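Local coordinates for protein c-di-GMP synthase (Capnocytophaga granulosa, PDB 6WT9) that joins two GTP molecules into the cyclic dinucleotide 3',3'-c-di-GMP, a second messenger that triggers abortive infection in a bacterial CBASS antiphage system, at residues 55-67 / 178-190. Numbering follows the deposited sequence.
Sequences EYTNKSREAGEKV and ITNKSMGRDVDIV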
ATOM      1  N   GLU A  55      -2.942  15.532  -6.109  1.00 28.47           N
ATOM      2  CA  GLU A  55      -3.560  16.526  -5.237  1.00 32.09           C
ATOM      3  C   GLU A  55      -3.770  15.971  -3.834  1.00 26.00           C
ATOM      4  O   GLU A  55      -3.488  16.649  -2.838  1.00 34.78           O
ATOM      5  CB  GLU A  55      -4.891  16.983  -5.836  1.00 45.39           C
ATOM      6  CG  GLU A  55      -5.600  18.071  -5.048  1.00 60.17           C
ATOM      7  CD  GLU A  55      -5.223  19.466  -5.505  1.00 73.14           C
ATOM      8  OE1 GLU A  55      -4.230  19.601  -6.250  1.00 78.42           O
ATOM      9  OE2 GLU A  55      -5.926  20.426  -5.124  1.00 75.61           O
ATOM     10  N   TYR A  56      -4.257  14.732  -3.736  1.00 15.89           N
ATOM     11  CA  TYR A  56      -4.423  14.088  -2.437  1.00 15.30           C
ATOM     12  C   TYR A  56      -3.099  13.569  -1.893  1.00 17.68           C
ATOM     13  O   TYR A  56      -2.822  13.704  -0.696  1.00 16.40           O
ATOM     14  CB  TYR A  56      -5.424  12.939  -2.541  1.00 15.88           C
ATOM     15  CG  TYR A  56      -6.839  13.374  -2.828  1.00 15.35           C
ATOM     16  CD1 TYR A  56      -7.644  13.880  -1.818  1.00 13.76           C
ATOM     17  CD2 TYR A  56      -7.375  13.266  -4.104  1.00 11.39           C
ATOM     18  CE1 TYR A  56      -8.941  14.278  -2.072  1.00 15.13           C
ATOM     19  CE2 TYR A  56      -8.673  13.660  -4.367  1.00 15.11           C
ATOM     20  CZ  TYR A  56      -9.450  14.166  -3.346  1.00 15.68           C
ATOM     21  OH  TYR A  56     -10.743  14.561  -3.597  1.00 21.18           O
ATOM     22  N   THR A  57      -2.276  12.967  -2.755  1.00 18.60           N
ATOM     23  CA  THR A  57      -1.046  12.335  -2.290  1.00 14.00           C
ATOM     24  C   THR A  57      -0.073  13.361  -1.718  1.00 16.74           C
ATOM     25  O   THR A  57       0.599  13.095  -0.715  1.00 22.00           O
ATOM     26  CB  THR A  57      -0.395  11.554  -3.432  1.00 18.17           C
ATOM     27  OG1 THR A  57      -1.348  10.637  -3.983  1.00 19.61           O
ATOM     28  CG2 THR A  57       0.813  10.771  -2.929  1.00 18.31           C
ATOM     29  N   ASN A  58       0.008  14.543  -2.335  1.00 18.53           N
ATOM     30  CA  ASN A  58       0.927  15.564  -1.840  1.00 19.19           C
ATOM     31  C   ASN A  58       0.523  16.051  -0.454  1.00 22.62           C
ATOM     32  O   ASN A  58       1.388  16.356   0.375  1.00 24.75           O
ATOM     33  CB  ASN A  58       0.995  16.737  -2.817  1.00 18.18           C
ATOM     34  CG  ASN A  58       1.631  16.357  -4.136  1.00 29.05           C
ATOM     35  OD1 ASN A  58       2.331  15.350  -4.230  1.00 38.12           O
ATOM     36  ND2 ASN A  58       1.392  17.165  -5.165  1.00 32.37           N
ATOM     37  N   LYS A  59      -0.782  16.130  -0.182  1.00 22.50           N
ATOM     38  CA  LYS A  59      -1.227  16.556   1.140  1.00 25.28           C
ATOM     39  C   LYS A  59      -0.994  15.471   2.185  1.00 22.40           C
ATOM     40  O   LYS A  59      -0.704  15.782   3.345  1.00 19.99           O
ATOM     41  CB  LYS A  59      -2.700  16.958   1.099  1.00 29.90           C
ATOM     42  CG  LYS A  59      -3.003  18.048   0.082  1.00 40.95           C
ATOM     43  CD  LYS A  59      -4.446  18.521   0.166  1.00 49.69           C
ATOM     44  CE  LYS A  59      -4.694  19.339   1.423  1.00 56.98           C
ATOM     45  NZ  LYS A  59      -6.055  19.948   1.427  1.00 61.24           N
ATOM     46  N   SER A  60      -1.114  14.200   1.798  1.00 21.23           N
ATOM     47  CA  SER A  60      -0.786  13.122   2.724  1.00 23.39           C
ATOM     48  C   SER A  60       0.701  13.120   3.048  1.00 22.46           C
ATOM     49  O   SER A  60       1.092  12.903   4.201  1.00 24.13           O
ATOM     50  CB  SER A  60      -1.213  11.776   2.139  1.00 29.08           C
ATOM     51  OG  SER A  60      -2.615  11.729   1.941  1.00 33.44           O
ATOM     52  N   ARG A  61       1.545  13.365   2.044  1.00 16.85           N
ATOM     53  CA  ARG A  61       2.977  13.478   2.295  1.00 21.28           C
ATOM     54  C   ARG A  61       3.303  14.741   3.082  1.00 26.11           C
ATOM     55  O   ARG A  61       4.264  14.756   3.858  1.00 27.76           O
ATOM     56  CB  ARG A  61       3.745  13.458   0.974  1.00 31.32           C
ATOM     57  CG  ARG A  61       5.068  12.713   1.041  1.00 48.79           C
ATOM     58  CD  ARG A  61       5.828  12.787  -0.275  1.00 55.57           C
ATOM     59  NE  ARG A  61       7.026  11.951  -0.257  1.00 57.11           N
ATOM     60  CZ  ARG A  61       8.173  12.297   0.322  1.00 56.45           C
ATOM     61  NH1 ARG A  61       8.284  13.465   0.939  1.00 54.83           N
ATOM     62  NH2 ARG A  61       9.210  11.470   0.287  1.00 55.76           N
ATOM     63  N   GLU A  62       2.512  15.801   2.899  1.00 23.70           N
ATOM     64  CA  GLU A  62       2.745  17.045   3.626  1.00 25.47           C
ATOM     65  C   GLU A  62       2.402  16.895   5.105  1.00 24.28           C
ATOM     66  O   GLU A  62       3.077  17.475   5.965  1.00 19.51           O
ATOM     67  CB  GLU A  62       1.933  18.175   2.992  1.00 28.96           C
ATOM     68  CG  GLU A  62       1.999  19.497   3.738  1.00 36.98           C
ATOM     69  CD  GLU A  62       1.189  20.585   3.060  1.00 45.03           C
ATOM     70  OE1 GLU A  62       0.879  20.438   1.858  1.00 47.85           O
ATOM     71  OE2 GLU A  62       0.860  21.586   3.730  1.00 48.57           O
ATOM     72  N   ALA A  63       1.358  16.123   5.421  1.00 22.13           N
ATOM     73  CA  ALA A  63       1.005  15.895   6.818  1.00 16.65           C
ATOM     74  C   ALA A  63       2.110  15.140   7.547  1.00 19.93           C
ATOM     75  O   ALA A  63       2.413  15.435   8.710  1.00 23.07           O
ATOM     76  CB  ALA A  63      -0.319  15.136   6.911  1.00 10.60           C
ATOM     77  N   GLY A  64       2.724  14.161   6.880  1.00 20.12           N
ATOM     78  CA  GLY A  64       3.874  13.495   7.464  1.00 21.60           C
ATOM     79  C   GLY A  64       5.065  14.417   7.620  1.00 24.99           C
ATOM     80  O   GLY A  64       5.877  14.241   8.533  1.00 23.55           O
ATOM     81  N   GLU A  65       5.183  15.415   6.741  1.00 25.26           N
ATOM     82  CA  GLU A  65       6.292  16.358   6.830  1.00 25.65           C
ATOM     83  C   GLU A  65       6.141  17.271   8.041  1.00 22.20           C
ATOM     84  O   GLU A  65       7.133  17.618   8.691  1.00 24.98           O
ATOM     85  CB  GLU A  65       6.381  17.175   5.541  1.00 33.73           C
ATOM     86  CG  GLU A  65       7.676  17.950   5.373  1.00 43.10           C
ATOM     87  CD  GLU A  65       8.898  17.058   5.450  1.00 53.05           C
ATOM     88  OE1 GLU A  65       9.625  17.136   6.462  1.00 57.64           O
ATOM     89  OE2 GLU A  65       9.125  16.272   4.506  1.00 52.76           O
ATOM     90  N   LYS A  66       4.907  17.664   8.362  1.00 19.40           N
ATOM     91  CA  LYS A  66       4.681  18.485   9.547  1.00 21.45           C
ATOM     92  C   LYS A  66       4.954  17.699  10.823  1.00 19.62           C
ATOM     93  O   LYS A  66       5.474  18.253  11.799  1.00 22.03           O
ATOM     94  CB  LYS A  66       3.253  19.030   9.547  1.00 22.93           C
ATOM     95  CG  LYS A  66       2.985  20.071   8.469  1.00 28.43           C
ATOM     96  CD  LYS A  66       1.532  20.527   8.505  1.00 35.86           C
ATOM     97  CE  LYS A  66       1.245  21.565   7.433  1.00 38.19           C
ATOM     98  NZ  LYS A  66       2.041  22.805   7.643  1.00 44.84           N
ATOM     99  N   VAL A  67       4.605  16.410  10.839  1.00 14.46           N
ATOM    100  CA  VAL A  67       4.948  15.567  11.983  1.00 15.52           C
ATOM    101  C   VAL A  67       6.460  15.500  12.151  1.00 17.06           C
ATOM    102  O   VAL A  67       6.980  15.568  13.272  1.00 17.90           O
ATOM    103  CB  VAL A  67       4.334  14.164  11.818  1.00 17.50           C
ATOM    104  CG1 VAL A  67       4.769  13.253  12.953  1.00 17.79           C
ATOM    105  CG2 VAL A  67       2.821  14.256  11.760  1.00 19.79           C
ATOM    106  N   ILE A 178      -1.560  10.135  14.910  1.00 15.37           N
ATOM    107  CA  ILE A 178      -2.004  11.505  15.110  1.00 17.05           C
ATOM    108  C   ILE A 178      -2.980  11.870  14.002  1.00 18.70           C
ATOM    109  O   ILE A 178      -3.029  11.239  12.942  1.00 16.74           O
ATOM    110  CB  ILE A 178      -0.831  12.511  15.154  1.00 19.19           C
ATOM    111  CG1 ILE A 178      -0.150  12.624  13.784  1.00 17.26           C
ATOM    112  CG2 ILE A 178       0.171  12.116  16.229  1.00 16.93           C
ATOM    113  CD1 ILE A 178      -0.586  13.836  12.965  1.00 12.82           C
ATOM    114  N   THR A 179      -3.758  12.918  14.259  1.00 23.10           N
ATOM    115  CA  THR A 179      -4.690  13.465  13.283  1.00 26.06           C
ATOM    116  C   THR A 179      -4.430  14.957  13.156  1.00 23.43           C
ATOM    117  O   THR A 179      -4.564  15.698  14.136  1.00 30.24           O
ATOM    118  CB  THR A 179      -6.144  13.209  13.691  1.00 29.24           C
ATOM    119  OG1 THR A 179      -6.401  11.799  13.689  1.00 30.98           O
ATOM    120  CG2 THR A 179      -7.099  13.899  12.726  1.00 26.14           C
ATOM    121  N   ASN A 180      -4.040  15.389  11.962  1.00 20.79           N
ATOM    122  CA  ASN A 180      -3.925  16.812  11.654  1.00 23.48           C
ATOM    123  C   ASN A 180      -5.327  17.311  11.328  1.00 26.41           C
ATOM    124  O   ASN A 180      -5.812  17.143  10.207  1.00 23.67           O
ATOM    125  CB  ASN A 180      -2.957  17.034  10.497  1.00 24.58           C
ATOM    126  CG  ASN A 180      -2.594  18.499  10.304  1.00 25.84           C
ATOM    127  OD1 ASN A 180      -3.447  19.382  10.393  1.00 29.49           O
ATOM    128  ND2 ASN A 180      -1.319  18.761  10.036  1.00 14.45           N
ATOM    129  N   LYS A 181      -5.990  17.917  12.316  1.00 28.63           N
ATOM    130  CA  LYS A 181      -7.370  18.350  12.120  1.00 39.96           C
ATOM    131  C   LYS A 181      -7.470  19.475  11.099  1.00 50.87           C
ATOM    132  O   LYS A 181      -8.518  19.639  10.462  1.00 56.76           O
ATOM    133  CB  LYS A 181      -7.984  18.785  13.451  1.00 43.53           C
ATOM    134  CG  LYS A 181      -7.987  17.700  14.514  1.00 48.02           C
ATOM    135  CD  LYS A 181      -8.963  18.021  15.637  1.00 51.64           C
ATOM    136  CE  LYS A 181      -8.674  19.374  16.262  1.00 52.75           C
ATOM    137  NZ  LYS A 181      -9.622  19.682  17.369  1.00 52.60           N
ATOM    138  N   SER A 182      -6.402  20.257  10.929  1.00 53.46           N
ATOM    139  CA  SER A 182      -6.417  21.315   9.925  1.00 54.36           C
ATOM    140  C   SER A 182      -6.427  20.749   8.511  1.00 53.44           C
ATOM    141  O   SER A 182      -7.026  21.347   7.610  1.00 54.98           O
ATOM    142  CB  SER A 182      -5.214  22.239  10.118  1.00 55.94           C
ATOM    143  OG  SER A 182      -5.175  23.241   9.117  1.00 59.50           O
HETATM  144  N   MSE A 183      -5.786  19.603   8.300  1.00 48.18           N
HETATM  145  CA  MSE A 183      -5.681  19.014   6.971  1.00 39.78           C
HETATM  146  C   MSE A 183      -6.600  17.813   6.789  1.00 32.06           C
HETATM  147  O   MSE A 183      -6.848  17.381   5.665  1.00 32.01           O
HETATM  148  CB  MSE A 183      -4.239  18.592   6.687  1.00 42.34           C
HETATM  149  CG  MSE A 183      -3.212  19.689   6.883  1.00 46.35           C
HETATM  150 SE   MSE A 183      -1.435  19.106   6.342  1.00 49.84          SE
HETATM  151  CE  MSE A 183      -1.780  18.829   4.442  1.00 47.68           C
ATOM    152  N   GLY A 184      -7.097  17.271   7.897  1.00 31.52           N
ATOM    153  CA  GLY A 184      -7.910  16.071   7.834  1.00 28.43           C
ATOM    154  C   GLY A 184      -7.152  14.836   7.402  1.00 35.43           C
ATOM    155  O   GLY A 184      -7.716  13.981   6.711  1.00 40.64           O
ATOM    156  N   ARG A 185      -5.884  14.721   7.788  1.00 32.18           N
ATOM    157  CA  ARG A 185      -5.039  13.599   7.412  1.00 31.91           C
ATOM    158  C   ARG A 185      -4.485  12.924   8.661  1.00 29.18           C
ATOM    159  O   ARG A 185      -4.283  13.565   9.696  1.00 25.79           O
ATOM    160  CB  ARG A 185      -3.880  14.049   6.512  1.00 38.13           C
ATOM    161  CG  ARG A 185      -4.307  14.713   5.212  1.00 48.54           C
ATOM    162  CD  ARG A 185      -5.089  13.758   4.324  1.00 53.70           C
ATOM    163  NE  ARG A 185      -5.306  14.310   2.990  1.00 56.99           N
ATOM    164  CZ  ARG A 185      -6.329  15.092   2.660  1.00 58.94           C
ATOM    165  NH1 ARG A 185      -7.239  15.417   3.568  1.00 59.08           N
ATOM    166  NH2 ARG A 185      -6.443  15.550   1.420  1.00 61.81           N
ATOM    167  N   ASP A 186      -4.238  11.622   8.552  1.00 26.97           N
ATOM    168  CA  ASP A 186      -3.674  10.834   9.636  1.00 22.00           C
ATOM    169  C   ASP A 186      -2.235  10.450   9.322  1.00 21.38           C
ATOM    170  O   ASP A 186      -1.869  10.235   8.163  1.00 20.67           O
ATOM    171  CB  ASP A 186      -4.500   9.571   9.895  1.00 22.66           C
ATOM    172  CG  ASP A 186      -5.806   9.864  10.606  1.00 36.46           C
ATOM    173  OD1 ASP A 186      -5.928  10.959  11.195  1.00 38.83           O
ATOM    174  OD2 ASP A 186      -6.706   8.999  10.584  1.00 44.48           O
ATOM    175  N   VAL A 187      -1.420  10.374  10.370  1.00 20.68           N
ATOM    176  CA  VAL A 187      -0.024   9.966  10.262  1.00  9.76           C
ATOM    177  C   VAL A 187       0.274   8.984  11.387  1.00 13.61           C
ATOM    178  O   VAL A 187      -0.042   9.253  12.552  1.00 22.73           O
ATOM    179  CB  VAL A 187       0.942  11.167  10.333  1.00 11.05           C
ATOM    180  CG1 VAL A 187       2.389  10.694  10.260  1.00 14.82           C
ATOM    181  CG2 VAL A 187       0.650  12.167   9.223  1.00 10.19           C
ATOM    182  N   ASP A 188       0.873   7.850  11.043  1.00 15.50           N
ATOM    183  CA  ASP A 188       1.375   6.901  12.027  1.00 16.89           C
ATOM    184  C   ASP A 188       2.881   7.077  12.168  1.00 17.19           C
ATOM    185  O   ASP A 188       3.589   7.272  11.175  1.00 15.70           O
ATOM    186  CB  ASP A 188       1.046   5.461  11.630  1.00 26.04           C
ATOM    187  CG  ASP A 188      -0.443   5.167  11.683  1.00 44.47           C
ATOM    188  OD1 ASP A 188      -1.229   6.114  11.891  1.00 50.18           O
ATOM    189  OD2 ASP A 188      -0.828   3.989  11.521  1.00 53.34           O
ATOM    190  N   ILE A 189       3.365   7.015  13.406  1.00 15.88           N
ATOM    191  CA  ILE A 189       4.768   7.255  13.723  1.00 15.59           C
ATOM    192  C   ILE A 189       5.330   5.990  14.354  1.00 14.10           C
ATOM    193  O   ILE A 189       4.832   5.536  15.391  1.00 14.96           O
ATOM    194  CB  ILE A 189       4.945   8.465  14.657  1.00 18.23           C
ATOM    195  CG1 ILE A 189       4.471   9.753  13.977  1.00 18.80           C
ATOM    196  CG2 ILE A 189       6.397   8.596  15.091  1.00 12.92           C
ATOM    197  CD1 ILE A 189       3.006  10.081  14.206  1.00  8.04           C
ATOM    198  N   VAL A 190       6.369   5.431  13.740  1.00 14.37           N
ATOM    199  CA  VAL A 190       6.949   4.158  14.151  1.00 16.57           C
ATOM    200  C   VAL A 190       8.397   4.386  14.566  1.00 14.84           C
ATOM    201  O   VAL A 190       9.151   5.066  13.862  1.00 20.44           O
ATOM    202  CB  VAL A 190       6.858   3.114  13.024  1.00 18.53           C
ATOM    203  CG1 VAL A 190       7.481   1.801  13.458  1.00 20.69           C
ATOM    204  CG2 VAL A 190       5.409   2.909  12.608  1.00  9.40           C
TER
HETATM  205  O   HOH W   1      -1.443  11.472   5.555  1.00 31.20           O
HETATM  206  O   HOH W   2       0.894  16.453  10.304  1.00 18.24           O
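Helix 54-71 packs on one face of the central sheet of the nucleotidyltransferase fold, against the hairpin of strands 176-180 and 185-194, where Ala63 and Val67 meet Arg185, Val187, Ile178 and Ile189. The axis of 55-67 crosses strand 185-190 at -50°, 8.0 Å away at closest approach. Ala63 and Gly64 keep the helix low over the strand: Ala63 CB rests on Arg185 CB at 3.7 Å, and Val187 CG2 fits under the backbone of both. Further along, Val67 CG2 lies against Val187 and 3.6 Å from Ile178 CD1, while CG1 meets Ile189 CG1 tip to tip. Leu161 of helix 147-164 packs on Val67, Ile178 and Ile189.

At the hairpin turn, selenomethionine Met183 bends at chi3 (64°) and carries its CE to 3.4 Å from Lys59 O, with the methyl over the face of the Glu62 carboxylate; Lys66 CE passes its SE. Asn180 OD1 accepts from Met183 N in an Asx motif, and Lys66 CD lies 3.7 Å from Asn180 ND2. Arg185, bent at chi2, runs along the helix until NH2 reaches the edge of the Tyr56 ring, 3.8 Å from CD1, the planes 30° apart. Ser60 OG, bonded to Ser96 O, lies at the guanidinium edge, 3.9 Å from NE. Like-charged Lys59 NZ is 4.4 Å from Arg185 NH2, with which Glu20 makes a long, weak ion pair. Gly184 and Arg185 opposite Asn180 form a G1 beta bulge: a bulged antiparallel hairpin covered by a helix, part of the alpha/beta core of a CD-NTase.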